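Local coordinates for protein hyaluronoglucosaminidase (Apis mellifera, PDB 1FCQ) that probably hydrolyses hyaluronan as a glycosidase family 56 hyaluronidase, and is a major allergen of bee venom, at residues A[237-246]-A[282-293]; A[260-269]-A[295-306]. All coordinates share one frame; numbering follows the deposited sequence.

Interaction 1. Residues A[237-246]-A[282-293]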
loop_
_atom_site.group_PDB
_atom_site.type_symbol
_atom_site.label_atom_id
_atom_site.label_comp_id
_atom_site.label_asym_id
_atom_site.label_seq_id
_atom_site.Cartn_x
_atom_site.Cartn_y
_atom_site.Cartn_z
ATOM N N ARG A 237 13.419 -12.569 7.620
ATOM C CA ARG A 237 13.125 -11.462 6.694
ATOM C C ARG A 237 12.659 -11.986 5.348
ATOM O O ARG A 237 11.761 -11.437 4.691
ATOM C CB ARG A 237 14.342 -10.544 6.565
ATOM C CG ARG A 237 14.582 -9.711 7.820
ATOM C CD ARG A 237 15.800 -8.819 7.567
ATOM N NE ARG A 237 16.264 -8.199 8.803
ATOM C CZ ARG A 237 17.453 -8.446 9.336
ATOM N NH1 ARG A 237 18.292 -9.278 8.723
ATOM N NH2 ARG A 237 17.856 -7.876 10.462
ATOM N N VAL A 238 13.258 -13.079 4.882
ATOM C CA VAL A 238 12.855 -13.714 3.632
ATOM C C VAL A 238 11.443 -14.281 3.787
ATOM O O VAL A 238 10.630 -14.196 2.867
ATOM C CB VAL A 238 13.833 -14.832 3.251
ATOM C CG1 VAL A 238 13.316 -15.634 2.070
ATOM C CG2 VAL A 238 15.201 -14.230 2.954
ATOM N N GLY A 239 11.178 -14.884 4.940
ATOM C CA GLY A 239 9.869 -15.440 5.250
ATOM C C GLY A 239 8.768 -14.388 5.266
ATOM O O GLY A 239 7.643 -14.650 4.824
ATOM N N LEU A 240 9.053 -13.222 5.825
ATOM C CA LEU A 240 8.121 -12.104 5.864
ATOM C C LEU A 240 7.704 -11.798 4.428
ATOM O O LEU A 240 6.511 -11.679 4.131
ATOM C CB LEU A 240 8.764 -10.864 6.480
ATOM C CG LEU A 240 7.978 -9.562 6.594
ATOM C CD1 LEU A 240 8.608 -8.673 7.662
ATOM C CD2 LEU A 240 7.936 -8.754 5.297
ATOM N N VAL A 241 8.701 -11.606 3.555
ATOM C CA VAL A 241 8.427 -11.303 2.159
ATOM C C VAL A 241 7.663 -12.442 1.500
ATOM O O VAL A 241 6.656 -12.237 0.830
ATOM C CB VAL A 241 9.737 -11.025 1.396
ATOM C CG1 VAL A 241 9.518 -10.835 -0.096
ATOM C CG2 VAL A 241 10.405 -9.784 1.981
ATOM N N GLY A 242 8.186 -13.663 1.659
ATOM C CA GLY A 242 7.586 -14.831 1.031
ATOM C C GLY A 242 6.122 -15.049 1.358
ATOM O O GLY A 242 5.302 -15.248 0.449
ATOM N N GLY A 243 5.765 -15.012 2.625
ATOM C CA GLY A 243 4.408 -15.191 3.095
ATOM C C GLY A 243 3.455 -14.180 2.456
ATOM O O GLY A 243 2.358 -14.524 1.983
ATOM N N ARG A 244 3.894 -12.923 2.424
ATOM C CA ARG A 244 3.095 -11.851 1.836
ATOM C C ARG A 244 2.951 -11.955 0.336
ATOM O O ARG A 244 1.846 -11.704 -0.167
ATOM C CB ARG A 244 3.689 -10.500 2.242
ATOM C CG ARG A 244 3.583 -10.340 3.755
ATOM C CD ARG A 244 4.253 -9.033 4.171
ATOM N NE ARG A 244 4.215 -8.985 5.637
ATOM C CZ ARG A 244 4.415 -7.906 6.364
ATOM N NH1 ARG A 244 4.356 -8.016 7.691
ATOM N NH2 ARG A 244 4.672 -6.730 5.801
ATOM N N VAL A 245 4.012 -12.351 -0.374
ATOM C CA VAL A 245 3.925 -12.501 -1.818
ATOM C C VAL A 245 3.084 -13.725 -2.175
ATOM O O VAL A 245 2.270 -13.662 -3.096
ATOM C CB VAL A 245 5.312 -12.575 -2.475
ATOM C CG1 VAL A 245 5.217 -12.919 -3.953
ATOM C CG2 VAL A 245 6.033 -11.244 -2.265
ATOM N N LYS A 246 3.216 -14.798 -1.392
ATOM C CA LYS A 246 2.353 -15.961 -1.631
ATOM C C LYS A 246 0.884 -15.599 -1.427
ATOM O O LYS A 246 0.033 -16.079 -2.194
ATOM C CB LYS A 246 2.693 -17.130 -0.701
ATOM C CG LYS A 246 4.017 -17.816 -0.998
ATOM C CD LYS A 246 4.303 -18.855 0.090
ATOM C CE LYS A 246 5.631 -19.548 -0.116
ATOM N NZ LYS A 246 5.951 -20.470 1.019
ATOM N N ASP A 282 20.378 -8.701 2.750
ATOM C CA ASP A 282 18.916 -8.630 2.769
ATOM C C ASP A 282 18.342 -8.294 1.398
ATOM O O ASP A 282 17.332 -8.896 1.012
ATOM C CB ASP A 282 18.389 -7.672 3.824
ATOM C CG ASP A 282 18.377 -8.217 5.234
ATOM O OD1 ASP A 282 18.489 -9.449 5.420
ATOM O OD2 ASP A 282 18.242 -7.427 6.189
ATOM N N LEU A 283 18.949 -7.356 0.670
ATOM C CA LEU A 283 18.465 -7.039 -0.672
ATOM C C LEU A 283 18.456 -8.282 -1.548
ATOM O O LEU A 283 17.489 -8.619 -2.236
ATOM C CB LEU A 283 19.381 -5.998 -1.321
ATOM C CG LEU A 283 19.249 -4.565 -0.817
ATOM C CD1 LEU A 283 20.360 -3.710 -1.411
ATOM C CD2 LEU A 283 17.885 -3.973 -1.174
ATOM N N GLU A 284 19.593 -8.976 -1.571
ATOM C CA GLU A 284 19.742 -10.184 -2.367
ATOM C C GLU A 284 18.725 -11.266 -2.014
ATOM O O GLU A 284 18.009 -11.737 -2.903
ATOM C CB GLU A 284 21.178 -10.730 -2.234
ATOM C CG GLU A 284 22.246 -9.812 -2.799
ATOM C CD GLU A 284 23.680 -10.251 -2.578
ATOM O OE1 GLU A 284 23.932 -11.104 -1.698
ATOM O OE2 GLU A 284 24.594 -9.747 -3.273
ATOM N N ALA A 285 18.617 -11.686 -0.765
ATOM C CA ALA A 285 17.713 -12.789 -0.427
ATOM C C ALA A 285 16.250 -12.429 -0.628
ATOM O O ALA A 285 15.476 -13.277 -1.091
ATOM C CB ALA A 285 17.959 -13.243 1.001
ATOM N N THR A 286 15.854 -11.212 -0.260
ATOM C CA THR A 286 14.431 -10.870 -0.412
ATOM C C THR A 286 14.016 -10.552 -1.838
ATOM O O THR A 286 12.880 -10.900 -2.207
ATOM C CB THR A 286 14.014 -9.741 0.538
ATOM O OG1 THR A 286 14.804 -8.572 0.248
ATOM C CG2 THR A 286 14.209 -10.133 1.994
ATOM N N LEU A 287 14.864 -9.916 -2.635
ATOM C CA LEU A 287 14.516 -9.646 -4.032
ATOM C C LEU A 287 14.491 -10.984 -4.774
ATOM O O LEU A 287 13.637 -11.244 -5.630
ATOM C CB LEU A 287 15.431 -8.616 -4.688
ATOM C CG LEU A 287 15.362 -7.188 -4.122
ATOM C CD1 LEU A 287 16.367 -6.316 -4.861
ATOM C CD2 LEU A 287 13.956 -6.614 -4.181
ATOM N N ARG A 288 15.390 -11.907 -4.400
ATOM C CA ARG A 288 15.355 -13.251 -4.988
ATOM C C ARG A 288 14.060 -13.969 -4.646
ATOM O O ARG A 288 13.450 -14.613 -5.512
ATOM C CB ARG A 288 16.589 -14.049 -4.539
ATOM C CG ARG A 288 17.772 -13.865 -5.467
ATOM C CD ARG A 288 19.118 -14.069 -4.784
ATOM N NE ARG A 288 20.180 -14.172 -5.775
ATOM C CZ ARG A 288 21.463 -13.885 -5.672
ATOM N NH1 ARG A 288 22.003 -13.414 -4.554
ATOM N NH2 ARG A 288 22.251 -14.065 -6.731
ATOM N N LYS A 289 13.553 -13.829 -3.424
ATOM C CA LYS A 289 12.299 -14.468 -3.042
ATOM C C LYS A 289 11.130 -13.937 -3.863
ATOM O O LYS A 289 10.283 -14.706 -4.320
ATOM C CB LYS A 289 12.034 -14.324 -1.551
ATOM C CG LYS A 289 10.751 -14.934 -1.036
ATOM C CD LYS A 289 10.617 -16.411 -1.339
ATOM C CE LYS A 289 11.260 -17.297 -0.301
ATOM N NZ LYS A 289 12.732 -17.389 -0.465
ATOM N N ILE A 290 11.072 -12.621 -4.060
ATOM C CA ILE A 290 10.002 -12.025 -4.850
ATOM C C ILE A 290 9.998 -12.593 -6.267
ATOM O O ILE A 290 8.922 -12.911 -6.792
ATOM C CB ILE A 290 10.142 -10.485 -4.900
ATOM C CG1 ILE A 290 9.958 -9.923 -3.485
ATOM C CG2 ILE A 290 9.094 -9.880 -5.827
ATOM C CD1 ILE A 290 10.306 -8.445 -3.416
ATOM N N THR A 291 11.151 -12.680 -6.917
ATOM C CA THR A 291 11.240 -13.163 -8.285
ATOM C C THR A 291 10.995 -14.668 -8.380
ATOM O O THR A 291 10.282 -15.117 -9.281
ATOM C CB THR A 291 12.611 -12.854 -8.916
ATOM O OG1 THR A 291 12.916 -11.458 -8.787
ATOM C CG2 THR A 291 12.586 -13.214 -10.396
ATOM N N ASP A 292 11.581 -15.431 -7.467
ATOM C CA ASP A 292 11.415 -16.884 -7.468
ATOM C C ASP A 292 9.969 -17.322 -7.313
ATOM O O ASP A 292 9.541 -18.331 -7.892
ATOM C CB ASP A 292 12.264 -17.512 -6.364
ATOM C CG ASP A 292 13.754 -17.548 -6.629
ATOM O OD1 ASP A 292 14.238 -17.142 -7.702
ATOM O OD2 ASP A 292 14.492 -17.991 -5.712
ATOM N N LEU A 293 9.149 -16.579 -6.560
ATOM C CA LEU A 293 7.758 -16.936 -6.364
ATOM C C LEU A 293 6.858 -16.622 -7.547
ATOM O O LEU A 293 5.720 -17.104 -7.564
ATOM C CB LEU A 293 7.206 -16.213 -5.123
ATOM C CG LEU A 293 7.707 -16.769 -3.790
ATOM C CD1 LEU A 293 7.335 -15.852 -2.639
ATOM C CD2 LEU A 293 7.133 -18.161 -3.554
#

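Interaction 2. Residues A[260-269]-A[295-306]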
loop_
_atom_site.group_PDB
_atom_site.type_symbol
_atom_site.label_atom_id
_atom_site.label_comp_id
_atom_site.label_asym_id
_atom_site.label_seq_id
_atom_site.Cartn_x
_atom_site.Cartn_y
_atom_site.Cartn_z
ATOM N N LYS A 260 -4.808 -11.061 -12.080
ATOM C CA LYS A 260 -4.203 -9.878 -11.571
ATOM C C LYS A 260 -2.703 -9.905 -11.500
ATOM O O LYS A 260 -2.096 -10.942 -11.266
ATOM C CB LYS A 260 -4.847 -9.559 -10.213
ATOM C CG LYS A 260 -6.349 -9.819 -10.172
ATOM C CD LYS A 260 -7.105 -8.931 -11.137
ATOM C CE LYS A 260 -8.598 -8.989 -10.880
ATOM N NZ LYS A 260 -9.352 -8.014 -11.720
ATOM N N LYS A 261 -2.132 -8.723 -11.700
ATOM C CA LYS A 261 -0.684 -8.584 -11.535
ATOM C C LYS A 261 -0.376 -8.483 -10.046
ATOM O O LYS A 261 -1.223 -8.031 -9.276
ATOM C CB LYS A 261 -0.247 -7.291 -12.222
ATOM C CG LYS A 261 -0.467 -7.290 -13.736
ATOM C CD LYS A 261 0.220 -6.059 -14.324
ATOM C CE LYS A 261 0.425 -6.207 -15.824
ATOM N NZ LYS A 261 1.237 -5.079 -16.373
ATOM N N VAL A 262 0.804 -8.936 -9.640
ATOM C CA VAL A 262 1.255 -8.847 -8.256
ATOM C C VAL A 262 2.587 -8.079 -8.263
ATOM O O VAL A 262 3.581 -8.509 -8.847
ATOM C CB VAL A 262 1.424 -10.201 -7.563
ATOM C CG1 VAL A 262 2.061 -10.093 -6.181
ATOM C CG2 VAL A 262 0.044 -10.857 -7.409
ATOM N N LEU A 263 2.567 -6.893 -7.652
ATOM C CA LEU A 263 3.730 -6.015 -7.568
ATOM C C LEU A 263 3.933 -5.549 -6.123
ATOM O O LEU A 263 3.378 -4.529 -5.681
ATOM C CB LEU A 263 3.549 -4.775 -8.452
ATOM C CG LEU A 263 3.394 -4.932 -9.956
ATOM C CD1 LEU A 263 3.124 -3.590 -10.630
ATOM C CD2 LEU A 263 4.660 -5.535 -10.566
ATOM N N PRO A 264 4.713 -6.298 -5.363
ATOM C CA PRO A 264 4.953 -5.970 -3.973
ATOM C C PRO A 264 5.627 -4.606 -3.837
ATOM O O PRO A 264 6.495 -4.224 -4.608
ATOM C CB PRO A 264 5.919 -7.059 -3.494
ATOM C CG PRO A 264 5.577 -8.223 -4.378
ATOM C CD PRO A 264 5.340 -7.595 -5.736
ATOM N N TYR A 265 5.228 -3.888 -2.790
ATOM C CA TYR A 265 5.813 -2.602 -2.420
ATOM C C TYR A 265 7.059 -2.915 -1.587
ATOM O O TYR A 265 6.978 -3.679 -0.609
ATOM C CB TYR A 265 4.795 -1.754 -1.630
ATOM C CG TYR A 265 4.388 -0.558 -2.469
ATOM C CD1 TYR A 265 3.480 -0.682 -3.520
ATOM C CD2 TYR A 265 4.973 0.678 -2.288
ATOM C CE1 TYR A 265 3.179 0.396 -4.335
ATOM C CE2 TYR A 265 4.667 1.784 -3.073
ATOM C CZ TYR A 265 3.763 1.624 -4.108
ATOM O OH TYR A 265 3.452 2.673 -4.936
ATOM N N TYR A 266 8.194 -2.350 -1.986
ATOM C CA TYR A 266 9.471 -2.654 -1.344
ATOM C C TYR A 266 10.175 -1.381 -0.892
ATOM O O TYR A 266 10.253 -0.417 -1.639
ATOM C CB TYR A 266 10.346 -3.337 -2.398
ATOM C CG TYR A 266 11.559 -4.061 -1.870
ATOM C CD1 TYR A 266 11.513 -5.397 -1.545
ATOM C CD2 TYR A 266 12.765 -3.373 -1.704
ATOM C CE1 TYR A 266 12.625 -6.073 -1.042
ATOM C CE2 TYR A 266 13.883 -4.036 -1.236
ATOM C CZ TYR A 266 13.809 -5.369 -0.908
ATOM O OH TYR A 266 14.936 -6.002 -0.413
ATOM N N TRP A 267 10.668 -1.397 0.352
ATOM C CA TRP A 267 11.338 -0.192 0.852
ATOM C C TRP A 267 12.808 -0.525 1.087
ATOM O O TRP A 267 13.103 -1.655 1.459
ATOM C CB TRP A 267 10.705 0.345 2.116
ATOM C CG TRP A 267 11.082 1.725 2.568
ATOM C CD1 TRP A 267 11.625 2.737 1.834
ATOM C CD2 TRP A 267 10.854 2.259 3.881
ATOM N NE1 TRP A 267 11.779 3.866 2.613
ATOM C CE2 TRP A 267 11.294 3.598 3.861
ATOM C CE3 TRP A 267 10.313 1.741 5.065
ATOM C CZ2 TRP A 267 11.235 4.417 4.988
ATOM C CZ3 TRP A 267 10.242 2.564 6.177
ATOM C CH2 TRP A 267 10.703 3.893 6.129
ATOM N N TYR A 268 13.670 0.460 0.848
ATOM C CA TYR A 268 15.106 0.250 1.064
ATOM C C TYR A 268 15.527 0.609 2.476
ATOM O O TYR A 268 16.727 0.579 2.782
ATOM C CB TYR A 268 15.932 1.004 0.006
ATOM C CG TYR A 268 15.723 2.503 0.091
ATOM C CD1 TYR A 268 16.579 3.236 0.908
ATOM C CD2 TYR A 268 14.713 3.179 -0.558
ATOM C CE1 TYR A 268 16.415 4.600 1.046
ATOM C CE2 TYR A 268 14.532 4.542 -0.433
ATOM C CZ TYR A 268 15.399 5.252 0.391
ATOM O OH TYR A 268 15.260 6.609 0.550
ATOM N N LYS A 269 14.593 0.909 3.368
ATOM C CA LYS A 269 14.880 1.158 4.771
ATOM C C LYS A 269 14.164 0.092 5.610
ATOM O O LYS A 269 13.163 -0.460 5.145
ATOM C CB LYS A 269 14.333 2.510 5.239
ATOM C CG LYS A 269 14.881 3.722 4.506
ATOM C CD LYS A 269 16.335 3.943 4.920
ATOM C CE LYS A 269 16.742 5.374 4.597
ATOM N NZ LYS A 269 18.192 5.575 4.901
ATOM N N ALA A 295 6.201 -13.273 -8.792
ATOM C CA ALA A 295 5.541 -11.958 -8.820
ATOM C C ALA A 295 5.796 -11.338 -10.187
ATOM O O ALA A 295 6.757 -11.718 -10.873
ATOM C CB ALA A 295 6.107 -11.079 -7.712
ATOM N N ASP A 296 5.041 -10.315 -10.572
ATOM C CA ASP A 296 5.228 -9.675 -11.865
ATOM C C ASP A 296 6.250 -8.554 -11.867
ATOM O O ASP A 296 6.431 -7.913 -12.891
ATOM C CB ASP A 296 3.867 -9.147 -12.387
ATOM C CG ASP A 296 2.893 -10.315 -12.451
ATOM O OD1 ASP A 296 3.114 -11.197 -13.316
ATOM O OD2 ASP A 296 1.945 -10.394 -11.645
ATOM N N GLY A 297 6.921 -8.335 -10.744
ATOM C CA GLY A 297 7.902 -7.278 -10.578
ATOM C C GLY A 297 7.741 -6.776 -9.130
ATOM O O GLY A 297 7.250 -7.497 -8.272
ATOM N N PHE A 298 8.186 -5.549 -8.880
ATOM C CA PHE A 298 8.046 -4.964 -7.550
ATOM C C PHE A 298 8.208 -3.453 -7.725
ATOM O O PHE A 298 8.666 -3.012 -8.769
ATOM C CB PHE A 298 8.971 -5.493 -6.473
ATOM C CG PHE A 298 10.435 -5.482 -6.790
ATOM C CD1 PHE A 298 11.233 -4.420 -6.404
ATOM C CD2 PHE A 298 11.015 -6.553 -7.461
ATOM C CE1 PHE A 298 12.587 -4.407 -6.695
ATOM C CE2 PHE A 298 12.364 -6.528 -7.771
ATOM C CZ PHE A 298 13.149 -5.460 -7.388
ATOM N N ILE A 299 7.804 -2.738 -6.684
ATOM C CA ILE A 299 7.832 -1.283 -6.699
ATOM C C ILE A 299 8.737 -0.794 -5.572
ATOM O O ILE A 299 8.524 -1.149 -4.412
ATOM C CB ILE A 299 6.393 -0.742 -6.490
ATOM C CG1 ILE A 299 5.528 -1.148 -7.688
ATOM C CG2 ILE A 299 6.399 0.772 -6.333
ATOM C CD1 ILE A 299 4.043 -1.185 -7.372
ATOM N N ILE A 300 9.759 -0.029 -5.938
ATOM C CA ILE A 300 10.692 0.484 -4.928
ATOM C C ILE A 300 10.159 1.818 -4.434
ATOM O O ILE A 300 10.038 2.771 -5.217
ATOM C CB ILE A 300 12.090 0.684 -5.518
ATOM C CG1 ILE A 300 12.575 -0.639 -6.111
ATOM C CG2 ILE A 300 13.046 1.230 -4.457
ATOM C CD1 ILE A 300 13.832 -0.474 -6.946
ATOM N N TRP A 301 9.872 1.925 -3.155
ATOM C CA TRP A 301 9.322 3.141 -2.595
ATOM C C TRP A 301 10.362 3.880 -1.750
ATOM O O TRP A 301 11.292 3.255 -1.262
ATOM C CB TRP A 301 8.102 2.763 -1.731
ATOM C CG TRP A 301 7.403 3.939 -1.126
ATOM C CD1 TRP A 301 6.548 4.805 -1.756
ATOM C CD2 TRP A 301 7.520 4.403 0.223
ATOM N NE1 TRP A 301 6.125 5.772 -0.875
ATOM C CE2 TRP A 301 6.703 5.541 0.346
ATOM C CE3 TRP A 301 8.217 3.950 1.344
ATOM C CZ2 TRP A 301 6.589 6.247 1.538
ATOM C CZ3 TRP A 301 8.092 4.651 2.540
ATOM C CH2 TRP A 301 7.293 5.806 2.621
ATOM N N GLY A 302 10.136 5.179 -1.621
ATOM C CA GLY A 302 10.946 5.968 -0.685
ATOM C C GLY A 302 10.073 7.047 -0.044
ATOM O O GLY A 302 9.075 7.472 -0.613
ATOM N N SER A 303 10.490 7.511 1.126
ATOM C CA SER A 303 9.829 8.578 1.847
ATOM C C SER A 303 10.475 9.915 1.475
ATOM O O SER A 303 11.699 9.994 1.400
ATOM C CB SER A 303 9.985 8.347 3.347
ATOM O OG SER A 303 9.505 9.423 4.120
ATOM N N SER A 304 9.671 10.953 1.359
ATOM C CA SER A 304 10.158 12.294 1.050
ATOM C C SER A 304 11.174 12.813 2.054
ATOM O O SER A 304 12.173 13.461 1.709
ATOM C CB SER A 304 8.940 13.222 1.005
ATOM O OG SER A 304 9.321 14.582 0.994
ATOM N N ASP A 305 10.969 12.507 3.331
ATOM C CA ASP A 305 11.835 12.928 4.418
ATOM C C ASP A 305 13.264 12.417 4.327
ATOM O O ASP A 305 14.142 12.987 4.985
ATOM C CB ASP A 305 11.250 12.443 5.753
ATOM C CG ASP A 305 9.831 12.899 6.004
ATOM O OD1 ASP A 305 9.451 13.985 5.512
ATOM O OD2 ASP A 305 9.093 12.168 6.702
ATOM N N ASP A 306 13.527 11.357 3.574
ATOM C CA ASP A 306 14.854 10.777 3.480
ATOM C C ASP A 306 15.709 11.339 2.361
ATOM O O ASP A 306 16.872 10.933 2.264
ATOM C CB ASP A 306 14.748 9.244 3.370
ATOM C CG ASP A 306 14.137 8.632 4.617
ATOM O OD1 ASP A 306 13.972 9.402 5.596
ATOM O OD2 ASP A 306 13.811 7.431 4.672
HETATM O O HOH W 1 12.938 6.498 2.197
HETATM O O HOH W 2 17.221 7.770 1.913
#

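Interaction 1. Residues A[237-246]-A[282-293]
Val241 overlaps two side chains of the neighbouring helix at once, splitting its methyls between them: CG1 meets Ile290 CG1 at 3.5 Å, while CG2 rests against Thr286 CG2. Its CG1 lies anti to the backbone N (chi1 174°), beside the carbonyl carbon, which sends that branch along the helix to Ile290. One turn on, Val245 CG1 packs on Leu293 CD1 at 3.8 Å; one turn back, Val238 CG2 touches Ala285 CB at 3.5 Å. The axes of 237-246 and 282-292 run nearly parallel, 21° apart, with a closest approach of 9.0 Å. Gly242 lets Lys289 come close to the backbone, its CG 3.8 Å from Gly242 CA. The lysine chain bends at chi2, chi3 and chi4 and folds back over Val238 CG1.

The polar end is built differently. The Arg237 chain is extended from CG to NE, and Asp282 OD2 lies over one face of its guanidinium, 3.1 Å from NH1, with the two planes 64° apart. This salt bridge is therefore not a flat two-pronged pairing, and the bond from NH1 to OD1 is weak. Backbone carbonyls of Arg229 and Trp230 take up Arg237 NE and NH2, and Tyr270 OH bonds Asp282 OD2. The interface is thus chiefly aliphatic, its single charged pair oblique and held at both ends from outside the two helices.

Interaction 2. Residues A[260-269]-A[295-306]
Asp296 and Val262 are joined twice: Val262 N gives a 2.7 Å bond to Asp296 OD2, on the anti lone pair of that oxygen, and Asp296 N returns one to Val262 O. Further along, three backbone bonds set a parallel register: Ile299 N to Pro264 O, Tyr266 N to Ile299 O at 2.7 Å, and Trp301 N to Tyr266 O. Tyr265 thereby pairs with Ile299 and Tyr266 with Ile300, as adjacent parallel strands of the (beta/alpha) TIM barrel of this family 56 glycosidase.

Among the apolar contacts, Ile299 CG2 makes a CH-pi approach over the Tyr265 face, 3.8 Å from the ring centroid, and its CD1 reaches Leu263 CB. On the same side of the sheet, Trp301 turns an edge toward the face of Trp267, with Trp301 CZ3 3.6 Å from Trp267 CE2 and the planes at 62°. Both indoles have CG anti to the backbone N (chi1 -178° in Trp301) and point the same way, side by side. Lys269 CB covers the opposite Trp267 face. Trp301 also meets Tyr265 obliquely; Tyr55 OH and Asn16 OD1 bind Trp301 NE1 and Tyr265 OH respectively.

Two waters add links: one accepts from Trp267 NE1 (2.9 Å) and Ser303 N, donates to Asp306 OD2 and bonds Tyr268 OH; the other joins Tyr268 OH to Asp306 O.

The centres of interactions 1 and 2 lie about 12 Å apart, the helix pair outside the strand pair. Along the chain the segments alternate: helix 234-253, strand 261-267, helix 280-292, strand 297-301. Helix 280-292 connects the two parallel strands in a beta-alpha-beta crossover. It is also the direct seam between the contacts: Thr286 OG1 and Tyr266 OH stand 2.7 Å apart in a probable hydrogen bond, and Leu287 CD2 packs on both Tyr266 CE1 and Phe298 CZ. On the other helix, Val245 touches Pro264. Two consecutive helix-strand units of the barrel are thus joined in both layers, strand to strand and helix to helix.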